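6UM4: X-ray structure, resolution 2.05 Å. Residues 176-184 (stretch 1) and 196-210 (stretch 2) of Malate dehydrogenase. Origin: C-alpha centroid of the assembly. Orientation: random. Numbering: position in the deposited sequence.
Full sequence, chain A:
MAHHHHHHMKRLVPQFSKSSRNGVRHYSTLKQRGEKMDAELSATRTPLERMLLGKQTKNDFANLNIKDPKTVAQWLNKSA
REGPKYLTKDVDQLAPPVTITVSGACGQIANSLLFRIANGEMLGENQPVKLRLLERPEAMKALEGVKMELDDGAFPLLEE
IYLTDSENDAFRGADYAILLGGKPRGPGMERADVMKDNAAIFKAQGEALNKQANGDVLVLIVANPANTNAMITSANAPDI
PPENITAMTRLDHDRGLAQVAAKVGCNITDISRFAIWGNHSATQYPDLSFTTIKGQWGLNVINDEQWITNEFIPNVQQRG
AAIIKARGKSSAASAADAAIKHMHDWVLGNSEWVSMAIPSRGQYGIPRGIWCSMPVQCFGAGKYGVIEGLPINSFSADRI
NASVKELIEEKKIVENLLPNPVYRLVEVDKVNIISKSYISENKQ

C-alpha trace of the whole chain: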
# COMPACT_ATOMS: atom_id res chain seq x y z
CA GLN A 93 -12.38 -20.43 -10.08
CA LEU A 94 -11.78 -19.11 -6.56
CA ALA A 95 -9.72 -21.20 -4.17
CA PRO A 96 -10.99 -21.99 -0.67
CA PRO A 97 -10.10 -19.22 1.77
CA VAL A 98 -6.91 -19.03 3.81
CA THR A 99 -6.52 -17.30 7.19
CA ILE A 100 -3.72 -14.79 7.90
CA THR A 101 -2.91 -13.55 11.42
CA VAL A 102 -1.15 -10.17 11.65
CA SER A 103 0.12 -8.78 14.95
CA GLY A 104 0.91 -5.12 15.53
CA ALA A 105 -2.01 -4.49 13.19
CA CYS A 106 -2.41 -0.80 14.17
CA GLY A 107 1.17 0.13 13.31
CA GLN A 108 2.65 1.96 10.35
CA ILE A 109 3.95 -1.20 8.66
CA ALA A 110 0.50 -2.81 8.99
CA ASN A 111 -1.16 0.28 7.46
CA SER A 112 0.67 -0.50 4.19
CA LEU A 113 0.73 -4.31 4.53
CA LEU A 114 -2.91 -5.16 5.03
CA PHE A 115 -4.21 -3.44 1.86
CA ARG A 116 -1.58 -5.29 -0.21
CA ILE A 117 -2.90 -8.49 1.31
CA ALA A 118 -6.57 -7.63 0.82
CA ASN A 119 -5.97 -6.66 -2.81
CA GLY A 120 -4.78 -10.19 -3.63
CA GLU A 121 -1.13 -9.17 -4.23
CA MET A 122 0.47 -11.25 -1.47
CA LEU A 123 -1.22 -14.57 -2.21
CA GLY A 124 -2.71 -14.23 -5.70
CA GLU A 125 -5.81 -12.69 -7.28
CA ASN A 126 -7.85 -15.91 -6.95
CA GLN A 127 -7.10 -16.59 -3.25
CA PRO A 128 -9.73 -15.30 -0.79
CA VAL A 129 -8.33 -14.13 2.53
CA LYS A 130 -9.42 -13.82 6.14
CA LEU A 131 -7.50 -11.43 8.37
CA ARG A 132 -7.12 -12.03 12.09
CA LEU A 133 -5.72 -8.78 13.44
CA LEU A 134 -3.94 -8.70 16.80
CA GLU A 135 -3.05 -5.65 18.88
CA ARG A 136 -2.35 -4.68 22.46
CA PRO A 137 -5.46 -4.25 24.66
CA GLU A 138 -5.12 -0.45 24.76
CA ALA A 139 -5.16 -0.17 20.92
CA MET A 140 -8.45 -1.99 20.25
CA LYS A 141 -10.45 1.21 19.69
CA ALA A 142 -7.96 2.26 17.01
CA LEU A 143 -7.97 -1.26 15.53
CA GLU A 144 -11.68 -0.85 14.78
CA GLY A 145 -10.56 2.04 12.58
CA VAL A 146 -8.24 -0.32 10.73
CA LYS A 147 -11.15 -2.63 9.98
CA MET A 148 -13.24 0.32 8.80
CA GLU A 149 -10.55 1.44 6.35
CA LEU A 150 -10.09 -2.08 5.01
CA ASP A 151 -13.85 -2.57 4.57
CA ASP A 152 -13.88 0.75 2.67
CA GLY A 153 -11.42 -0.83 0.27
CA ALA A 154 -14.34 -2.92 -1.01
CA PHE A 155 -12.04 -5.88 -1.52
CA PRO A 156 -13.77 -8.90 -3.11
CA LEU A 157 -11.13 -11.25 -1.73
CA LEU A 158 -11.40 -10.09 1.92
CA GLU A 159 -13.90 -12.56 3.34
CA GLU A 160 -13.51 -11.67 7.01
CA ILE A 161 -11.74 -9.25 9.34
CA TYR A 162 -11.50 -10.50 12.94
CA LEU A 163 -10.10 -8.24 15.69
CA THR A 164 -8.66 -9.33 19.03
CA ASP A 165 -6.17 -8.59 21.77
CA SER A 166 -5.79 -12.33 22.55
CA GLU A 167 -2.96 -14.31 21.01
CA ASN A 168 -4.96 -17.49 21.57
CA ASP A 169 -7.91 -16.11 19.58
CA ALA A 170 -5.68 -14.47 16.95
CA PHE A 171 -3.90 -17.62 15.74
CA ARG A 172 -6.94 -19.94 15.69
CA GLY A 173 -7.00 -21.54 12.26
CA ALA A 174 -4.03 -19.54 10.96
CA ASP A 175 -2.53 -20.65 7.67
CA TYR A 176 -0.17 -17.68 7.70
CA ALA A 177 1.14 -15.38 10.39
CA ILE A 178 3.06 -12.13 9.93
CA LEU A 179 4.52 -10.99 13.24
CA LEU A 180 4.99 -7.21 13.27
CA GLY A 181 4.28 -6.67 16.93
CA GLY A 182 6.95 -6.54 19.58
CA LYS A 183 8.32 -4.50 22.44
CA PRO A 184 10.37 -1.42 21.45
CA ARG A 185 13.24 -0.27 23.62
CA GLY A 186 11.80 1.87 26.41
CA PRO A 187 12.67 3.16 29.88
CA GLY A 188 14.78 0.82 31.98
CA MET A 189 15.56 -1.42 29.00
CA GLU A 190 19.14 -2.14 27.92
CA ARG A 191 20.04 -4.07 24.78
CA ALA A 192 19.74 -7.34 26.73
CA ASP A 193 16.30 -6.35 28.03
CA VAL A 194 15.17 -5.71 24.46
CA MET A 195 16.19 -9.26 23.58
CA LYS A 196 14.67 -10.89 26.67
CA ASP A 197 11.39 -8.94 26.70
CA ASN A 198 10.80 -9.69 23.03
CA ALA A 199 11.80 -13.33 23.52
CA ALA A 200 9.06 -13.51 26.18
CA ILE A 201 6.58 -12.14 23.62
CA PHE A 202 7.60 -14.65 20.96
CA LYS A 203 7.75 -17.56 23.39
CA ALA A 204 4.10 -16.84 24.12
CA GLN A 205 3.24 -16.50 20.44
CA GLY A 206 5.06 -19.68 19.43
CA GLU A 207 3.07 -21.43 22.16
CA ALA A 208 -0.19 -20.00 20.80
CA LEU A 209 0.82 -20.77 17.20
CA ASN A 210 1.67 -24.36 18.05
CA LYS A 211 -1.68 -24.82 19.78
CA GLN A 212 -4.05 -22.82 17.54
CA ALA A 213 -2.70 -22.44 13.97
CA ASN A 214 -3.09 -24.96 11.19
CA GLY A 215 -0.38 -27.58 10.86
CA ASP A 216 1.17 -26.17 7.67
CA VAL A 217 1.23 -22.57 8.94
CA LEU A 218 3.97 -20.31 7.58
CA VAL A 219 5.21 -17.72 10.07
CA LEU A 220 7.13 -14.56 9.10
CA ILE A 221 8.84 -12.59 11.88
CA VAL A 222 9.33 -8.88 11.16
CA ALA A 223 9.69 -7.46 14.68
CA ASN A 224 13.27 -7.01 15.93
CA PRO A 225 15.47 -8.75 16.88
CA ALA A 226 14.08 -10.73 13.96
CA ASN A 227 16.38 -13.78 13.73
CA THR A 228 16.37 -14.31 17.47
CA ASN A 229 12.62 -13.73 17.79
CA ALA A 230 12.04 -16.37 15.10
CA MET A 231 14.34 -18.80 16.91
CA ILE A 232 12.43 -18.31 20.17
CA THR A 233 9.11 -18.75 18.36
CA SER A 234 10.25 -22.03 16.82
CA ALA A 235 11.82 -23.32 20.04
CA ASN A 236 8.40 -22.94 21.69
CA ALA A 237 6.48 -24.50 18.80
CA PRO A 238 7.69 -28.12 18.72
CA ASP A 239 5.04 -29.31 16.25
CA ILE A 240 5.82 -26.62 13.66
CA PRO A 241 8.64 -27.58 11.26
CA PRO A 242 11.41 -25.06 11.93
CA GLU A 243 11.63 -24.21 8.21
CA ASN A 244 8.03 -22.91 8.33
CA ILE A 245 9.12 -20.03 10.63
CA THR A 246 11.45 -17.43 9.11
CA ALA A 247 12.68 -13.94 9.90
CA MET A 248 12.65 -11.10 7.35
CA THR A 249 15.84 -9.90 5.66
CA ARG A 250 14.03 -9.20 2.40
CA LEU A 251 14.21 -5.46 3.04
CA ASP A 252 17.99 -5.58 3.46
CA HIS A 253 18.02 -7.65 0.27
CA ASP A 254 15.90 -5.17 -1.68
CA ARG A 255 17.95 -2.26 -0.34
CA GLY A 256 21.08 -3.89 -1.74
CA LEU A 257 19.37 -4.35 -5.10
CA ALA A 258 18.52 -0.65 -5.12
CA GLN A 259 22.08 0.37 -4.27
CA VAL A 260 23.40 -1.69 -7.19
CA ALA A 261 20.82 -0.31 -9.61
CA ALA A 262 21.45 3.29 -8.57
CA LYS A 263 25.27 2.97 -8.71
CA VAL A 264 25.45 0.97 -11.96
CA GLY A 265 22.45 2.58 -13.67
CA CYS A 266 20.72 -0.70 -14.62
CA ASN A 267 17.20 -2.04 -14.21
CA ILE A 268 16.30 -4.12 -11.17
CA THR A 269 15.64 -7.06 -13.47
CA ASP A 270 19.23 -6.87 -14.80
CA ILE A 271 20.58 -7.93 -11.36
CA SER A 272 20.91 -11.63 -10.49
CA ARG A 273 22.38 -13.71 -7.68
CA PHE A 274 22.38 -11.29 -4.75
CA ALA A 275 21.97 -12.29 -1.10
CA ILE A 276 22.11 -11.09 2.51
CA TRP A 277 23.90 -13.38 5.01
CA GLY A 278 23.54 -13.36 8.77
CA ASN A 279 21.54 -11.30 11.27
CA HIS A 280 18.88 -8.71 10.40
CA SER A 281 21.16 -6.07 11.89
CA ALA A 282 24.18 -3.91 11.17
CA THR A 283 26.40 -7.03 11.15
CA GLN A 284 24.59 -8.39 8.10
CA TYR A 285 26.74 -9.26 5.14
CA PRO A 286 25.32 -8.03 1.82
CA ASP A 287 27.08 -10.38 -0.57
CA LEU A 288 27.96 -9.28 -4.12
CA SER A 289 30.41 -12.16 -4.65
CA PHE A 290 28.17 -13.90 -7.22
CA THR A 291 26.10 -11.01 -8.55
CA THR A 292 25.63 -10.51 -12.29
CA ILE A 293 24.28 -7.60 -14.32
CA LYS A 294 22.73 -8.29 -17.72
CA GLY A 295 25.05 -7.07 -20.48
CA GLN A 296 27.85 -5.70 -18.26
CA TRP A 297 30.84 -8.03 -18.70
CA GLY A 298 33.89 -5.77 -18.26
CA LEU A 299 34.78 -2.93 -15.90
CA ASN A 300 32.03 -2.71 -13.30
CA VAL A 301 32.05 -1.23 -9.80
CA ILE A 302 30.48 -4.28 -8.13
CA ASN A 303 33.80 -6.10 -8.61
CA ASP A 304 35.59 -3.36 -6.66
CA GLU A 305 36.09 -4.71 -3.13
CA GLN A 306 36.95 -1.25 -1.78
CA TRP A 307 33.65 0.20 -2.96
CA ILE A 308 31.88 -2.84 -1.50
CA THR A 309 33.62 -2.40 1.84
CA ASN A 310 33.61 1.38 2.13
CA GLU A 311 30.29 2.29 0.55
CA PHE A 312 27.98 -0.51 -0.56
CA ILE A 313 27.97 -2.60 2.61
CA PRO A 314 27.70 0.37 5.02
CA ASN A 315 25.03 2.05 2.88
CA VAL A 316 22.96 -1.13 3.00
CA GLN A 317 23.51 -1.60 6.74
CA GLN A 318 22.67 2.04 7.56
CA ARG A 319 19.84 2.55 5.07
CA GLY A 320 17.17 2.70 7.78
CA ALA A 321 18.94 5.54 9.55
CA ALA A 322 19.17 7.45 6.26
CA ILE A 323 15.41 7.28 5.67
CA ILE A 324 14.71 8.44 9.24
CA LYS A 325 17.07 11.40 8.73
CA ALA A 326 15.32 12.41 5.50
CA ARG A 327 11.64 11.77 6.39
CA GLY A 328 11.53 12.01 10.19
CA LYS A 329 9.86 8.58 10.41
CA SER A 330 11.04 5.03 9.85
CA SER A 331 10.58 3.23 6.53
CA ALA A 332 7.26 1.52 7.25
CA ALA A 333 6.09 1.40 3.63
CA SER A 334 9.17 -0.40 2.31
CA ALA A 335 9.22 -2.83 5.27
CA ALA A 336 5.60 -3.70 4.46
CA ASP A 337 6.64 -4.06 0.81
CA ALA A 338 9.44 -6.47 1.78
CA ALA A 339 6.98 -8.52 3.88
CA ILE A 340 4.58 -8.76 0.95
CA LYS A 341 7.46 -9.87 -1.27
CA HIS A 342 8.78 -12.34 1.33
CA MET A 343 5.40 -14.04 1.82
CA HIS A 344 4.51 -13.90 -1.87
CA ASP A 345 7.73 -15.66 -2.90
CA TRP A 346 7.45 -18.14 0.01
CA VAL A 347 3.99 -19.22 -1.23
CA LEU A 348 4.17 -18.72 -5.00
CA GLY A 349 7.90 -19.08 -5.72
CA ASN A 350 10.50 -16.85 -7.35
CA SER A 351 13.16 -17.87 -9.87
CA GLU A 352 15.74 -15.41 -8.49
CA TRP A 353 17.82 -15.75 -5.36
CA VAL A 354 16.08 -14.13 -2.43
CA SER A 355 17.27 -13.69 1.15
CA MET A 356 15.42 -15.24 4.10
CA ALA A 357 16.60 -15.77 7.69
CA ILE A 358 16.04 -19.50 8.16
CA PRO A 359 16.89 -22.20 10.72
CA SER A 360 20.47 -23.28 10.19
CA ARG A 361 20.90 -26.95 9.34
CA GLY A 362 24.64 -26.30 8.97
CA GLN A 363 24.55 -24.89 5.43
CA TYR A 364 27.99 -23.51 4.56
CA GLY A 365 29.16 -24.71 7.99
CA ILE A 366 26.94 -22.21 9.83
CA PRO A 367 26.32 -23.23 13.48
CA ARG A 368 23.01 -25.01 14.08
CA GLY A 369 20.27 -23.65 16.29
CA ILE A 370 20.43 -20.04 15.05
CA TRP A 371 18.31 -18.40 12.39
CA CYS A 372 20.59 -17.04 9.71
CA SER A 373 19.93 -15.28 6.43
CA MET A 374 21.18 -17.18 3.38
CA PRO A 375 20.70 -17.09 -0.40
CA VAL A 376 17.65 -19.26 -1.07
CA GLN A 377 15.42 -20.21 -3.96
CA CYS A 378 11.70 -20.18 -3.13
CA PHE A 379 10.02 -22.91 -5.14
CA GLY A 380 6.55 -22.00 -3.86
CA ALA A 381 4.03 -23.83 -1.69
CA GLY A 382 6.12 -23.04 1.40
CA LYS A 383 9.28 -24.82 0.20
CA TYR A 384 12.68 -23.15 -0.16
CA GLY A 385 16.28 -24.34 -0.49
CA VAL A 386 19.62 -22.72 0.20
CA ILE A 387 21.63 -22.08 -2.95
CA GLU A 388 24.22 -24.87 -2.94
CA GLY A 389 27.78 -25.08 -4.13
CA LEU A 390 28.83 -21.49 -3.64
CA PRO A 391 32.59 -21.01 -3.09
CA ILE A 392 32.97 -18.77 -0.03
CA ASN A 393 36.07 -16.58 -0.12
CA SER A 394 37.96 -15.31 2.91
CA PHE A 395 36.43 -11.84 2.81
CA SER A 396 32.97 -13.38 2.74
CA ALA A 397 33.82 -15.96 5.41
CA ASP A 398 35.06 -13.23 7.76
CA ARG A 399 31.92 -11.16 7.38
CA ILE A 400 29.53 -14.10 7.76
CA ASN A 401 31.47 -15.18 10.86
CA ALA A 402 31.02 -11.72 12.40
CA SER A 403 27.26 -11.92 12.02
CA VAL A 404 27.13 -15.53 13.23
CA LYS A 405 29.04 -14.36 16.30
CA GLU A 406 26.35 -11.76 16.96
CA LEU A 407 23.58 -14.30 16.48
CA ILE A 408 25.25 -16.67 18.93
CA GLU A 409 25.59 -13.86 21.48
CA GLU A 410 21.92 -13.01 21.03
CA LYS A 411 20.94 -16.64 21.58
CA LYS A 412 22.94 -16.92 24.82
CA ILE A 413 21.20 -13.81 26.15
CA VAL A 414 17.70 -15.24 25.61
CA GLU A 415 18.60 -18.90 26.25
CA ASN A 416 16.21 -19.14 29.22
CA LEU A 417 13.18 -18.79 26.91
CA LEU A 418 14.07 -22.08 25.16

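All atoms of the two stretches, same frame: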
# COMPACT_ATOMS: atom_id res chain seq x y z
N TYR A 176 -1.28 -18.59 7.82
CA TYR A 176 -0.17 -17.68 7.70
C TYR A 176 -0.17 -16.76 8.90
O TYR A 176 -1.22 -16.40 9.42
CB TYR A 176 -0.29 -16.85 6.42
CG TYR A 176 -0.35 -17.68 5.16
CD1 TYR A 176 0.80 -18.28 4.65
CD2 TYR A 176 -1.53 -17.90 4.51
CE1 TYR A 176 0.75 -19.06 3.50
CE2 TYR A 176 -1.60 -18.67 3.36
CZ TYR A 176 -0.46 -19.25 2.86
OH TYR A 176 -0.54 -20.02 1.72
N ALA A 177 1.03 -16.39 9.34
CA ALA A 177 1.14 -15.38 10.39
C ALA A 177 2.30 -14.46 10.07
O ALA A 177 3.41 -14.91 9.77
CB ALA A 177 1.30 -16.02 11.78
N ILE A 178 2.04 -13.16 10.12
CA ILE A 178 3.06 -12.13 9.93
C ILE A 178 3.18 -11.38 11.24
O ILE A 178 2.20 -10.77 11.71
CB ILE A 178 2.72 -11.18 8.76
CG1 ILE A 178 2.66 -11.98 7.46
CG2 ILE A 178 3.78 -10.07 8.64
CD1 ILE A 178 2.19 -11.17 6.28
N LEU A 179 4.34 -11.47 11.87
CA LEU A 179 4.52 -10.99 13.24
C LEU A 179 5.25 -9.66 13.21
O LEU A 179 6.48 -9.62 13.15
CB LEU A 179 5.26 -12.04 14.07
CG LEU A 179 4.49 -13.35 14.03
CD1 LEU A 179 5.02 -14.37 15.01
CD2 LEU A 179 2.98 -13.05 14.29
N LEU A 180 4.47 -8.57 13.24
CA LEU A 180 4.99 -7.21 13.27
C LEU A 180 5.15 -6.69 14.68
O LEU A 180 6.01 -5.85 14.94
CB LEU A 180 4.07 -6.26 12.49
CG LEU A 180 3.67 -6.67 11.08
CD1 LEU A 180 2.62 -5.70 10.51
CD2 LEU A 180 4.90 -6.69 10.18
N GLY A 181 4.33 -7.20 15.59
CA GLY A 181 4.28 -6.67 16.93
C GLY A 181 5.44 -7.13 17.79
O GLY A 181 5.91 -8.27 17.70
N GLY A 182 5.87 -6.24 18.67
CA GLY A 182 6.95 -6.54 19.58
C GLY A 182 7.03 -5.46 20.63
O GLY A 182 6.12 -4.64 20.78
N LYS A 183 8.10 -5.52 21.42
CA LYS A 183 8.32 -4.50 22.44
C LYS A 183 9.48 -3.61 22.04
O LYS A 183 10.63 -4.09 21.97
CB LYS A 183 8.58 -5.14 23.80
CG LYS A 183 8.50 -4.16 24.97
CD LYS A 183 8.94 -4.83 26.27
CE LYS A 183 8.69 -3.94 27.47
NZ LYS A 183 8.91 -4.69 28.74
N PRO A 184 9.25 -2.33 21.75
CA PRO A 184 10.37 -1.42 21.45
C PRO A 184 11.18 -1.13 22.71
O PRO A 184 10.75 -1.36 23.84
CB PRO A 184 9.67 -0.16 20.93
CG PRO A 184 8.33 -0.19 21.61
CD PRO A 184 7.95 -1.65 21.68
N LYS A 196 15.41 -10.00 25.78
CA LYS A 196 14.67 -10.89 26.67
C LYS A 196 13.18 -10.58 26.67
O LYS A 196 12.35 -11.50 26.64
CB LYS A 196 15.22 -10.80 28.10
CG LYS A 196 16.69 -11.18 28.20
CD LYS A 196 17.13 -11.39 29.64
CE LYS A 196 17.95 -10.23 30.16
NZ LYS A 196 18.59 -10.60 31.47
N ASP A 197 12.81 -9.30 26.71
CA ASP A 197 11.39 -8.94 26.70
C ASP A 197 10.72 -9.39 25.42
O ASP A 197 9.59 -9.88 25.44
CB ASP A 197 11.21 -7.44 26.92
CG ASP A 197 11.63 -7.00 28.31
OD1 ASP A 197 11.86 -7.88 29.17
OD2 ASP A 197 11.70 -5.77 28.55
N ASN A 198 11.40 -9.23 24.28
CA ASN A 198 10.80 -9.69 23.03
C ASN A 198 10.79 -11.22 22.96
O ASN A 198 9.82 -11.81 22.47
CB ASN A 198 11.54 -9.09 21.84
CG ASN A 198 11.09 -7.68 21.55
OD1 ASN A 198 10.03 -7.47 20.96
ND2 ASN A 198 11.86 -6.71 22.00
N ALA A 199 11.83 -11.88 23.47
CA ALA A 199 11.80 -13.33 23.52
C ALA A 199 10.58 -13.82 24.30
O ALA A 199 9.93 -14.80 23.90
CB ALA A 199 13.10 -13.89 24.10
N ALA A 200 10.24 -13.14 25.40
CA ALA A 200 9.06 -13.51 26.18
C ALA A 200 7.79 -13.35 25.35
O ALA A 200 6.85 -14.15 25.47
CB ALA A 200 8.98 -12.68 27.46
N ILE A 201 7.73 -12.32 24.51
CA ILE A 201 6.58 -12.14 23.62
C ILE A 201 6.51 -13.29 22.62
O ILE A 201 5.43 -13.83 22.35
CB ILE A 201 6.65 -10.77 22.90
CG1 ILE A 201 6.41 -9.61 23.86
CG2 ILE A 201 5.69 -10.71 21.73
CD1 ILE A 201 6.72 -8.27 23.24
N PHE A 202 7.64 -13.64 22.01
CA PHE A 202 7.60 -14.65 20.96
C PHE A 202 7.60 -16.07 21.51
O PHE A 202 7.18 -16.99 20.81
CB PHE A 202 8.75 -14.41 19.97
CG PHE A 202 8.47 -13.24 19.08
CD1 PHE A 202 7.72 -13.40 17.92
CD2 PHE A 202 8.85 -11.97 19.45
CE1 PHE A 202 7.41 -12.34 17.12
CE2 PHE A 202 8.53 -10.89 18.67
CZ PHE A 202 7.81 -11.07 17.50
N LYS A 203 8.01 -16.27 22.75
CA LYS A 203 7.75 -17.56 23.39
C LYS A 203 6.26 -17.78 23.51
O LYS A 203 5.74 -18.84 23.15
CB LYS A 203 8.42 -17.61 24.76
CG LYS A 203 7.94 -18.74 25.64
CD LYS A 203 8.55 -18.66 27.03
CE LYS A 203 8.25 -19.92 27.84
NZ LYS A 203 8.41 -19.63 29.29
N ALA A 204 5.54 -16.75 23.97
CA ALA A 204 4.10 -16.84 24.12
C ALA A 204 3.41 -17.03 22.78
O ALA A 204 2.43 -17.77 22.68
CB ALA A 204 3.57 -15.58 24.81
N GLN A 205 3.91 -16.38 21.73
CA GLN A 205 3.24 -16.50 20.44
C GLN A 205 3.56 -17.83 19.76
O GLN A 205 2.69 -18.42 19.12
CB GLN A 205 3.58 -15.31 19.54
CG GLN A 205 3.02 -14.02 20.11
CD GLN A 205 3.15 -12.83 19.18
OE1 GLN A 205 3.74 -12.93 18.10
NE2 GLN A 205 2.60 -11.69 19.59
N GLY A 206 4.79 -18.33 19.90
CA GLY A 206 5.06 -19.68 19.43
C GLY A 206 4.18 -20.71 20.12
O GLY A 206 3.71 -21.66 19.49
N GLU A 207 3.95 -20.53 21.42
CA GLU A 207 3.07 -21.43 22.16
C GLU A 207 1.65 -21.36 21.60
O GLU A 207 1.00 -22.40 21.40
CB GLU A 207 3.09 -21.07 23.65
CG GLU A 207 4.34 -21.55 24.39
CD GLU A 207 4.48 -20.95 25.78
OE1 GLU A 207 3.76 -19.98 26.11
OE2 GLU A 207 5.34 -21.44 26.55
N ALA A 208 1.16 -20.15 21.35
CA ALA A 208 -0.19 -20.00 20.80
C ALA A 208 -0.26 -20.55 19.38
O ALA A 208 -1.23 -21.22 19.02
CB ALA A 208 -0.61 -18.53 20.83
N LEU A 209 0.77 -20.26 18.57
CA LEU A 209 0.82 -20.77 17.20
C LEU A 209 0.78 -22.28 17.20
O LEU A 209 0.00 -22.89 16.45
CB LEU A 209 2.10 -20.27 16.50
CG LEU A 209 2.12 -18.93 15.74
CD1 LEU A 209 3.55 -18.41 15.52
CD2 LEU A 209 1.39 -19.01 14.40
N ASN A 210 1.60 -22.91 18.04
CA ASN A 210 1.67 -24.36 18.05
C ASN A 210 0.31 -24.95 18.39
O ASN A 210 -0.12 -25.93 17.78
CB ASN A 210 2.73 -24.84 19.04
CG ASN A 210 3.18 -26.26 18.76
OD1 ASN A 210 3.99 -26.49 17.88
ND2 ASN A 210 2.64 -27.22 19.51
O HOH W 1 4.23 -10.12 17.18

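The strand 176-179 and the helix 196-210 run almost antiparallel, at 172°, with their axes 11.6 Å apart at closest approach, and alternation along the strand decides what the helix meets. Ala177 and Leu179 point toward it, while Tyr176 points away and Ile178 lies out of reach. Leu179 is the hub of the apolar centre. Its CB lies 3.7 Å from CE1 of Phe202, at the edge of the ring and near its plane, and its CD1 reaches 4.3 Å from CD1 of Leu209. The same Leu209 extends CD2 to 4.0 Å from CB of Ala177, so one helix leucine serves both inward-pointing strand positions.

Beyond the strand the chain closes on the helix: the CA–CA distance falls from 8.7 Å for Ala177 and Leu209 to 5.8 Å for Lys183 and Asn198. Two glycines line this approach. Gly181 O sits 3.4 Å from CZ of Phe202 and accepts a hydrogen bond from a water at 2.6 Å; that water also donates to OE1 of Gln205 at 3.0 Å, bridging backbone and side chain. At Gly182, an ideal CB would fall 2.9 Å from OD1 of Asn198, a clash, so the bare CA leaves room for the amide, with CA to OD1 at 3.5 Å. Ile201 covers the next step, its CD1 3.7 Å from CB of Lys183.

The polar edge is built on Lys183. Asn198 reads its backbone in both directions: Lys183 N donates to Asn198 OD1 at 2.8 Å and a nearly straight 173°, and Asn198 ND2 donates to Lys183 O at 2.9 Å. The pairing ties the loop's main chain to the side-chain amide of Asn198, and the lysine side chain takes no part in it. With all four chi angles t, it extends to place NZ 3.0 Å from OD2 of Asp197 in a hydrogen-bonded salt bridge.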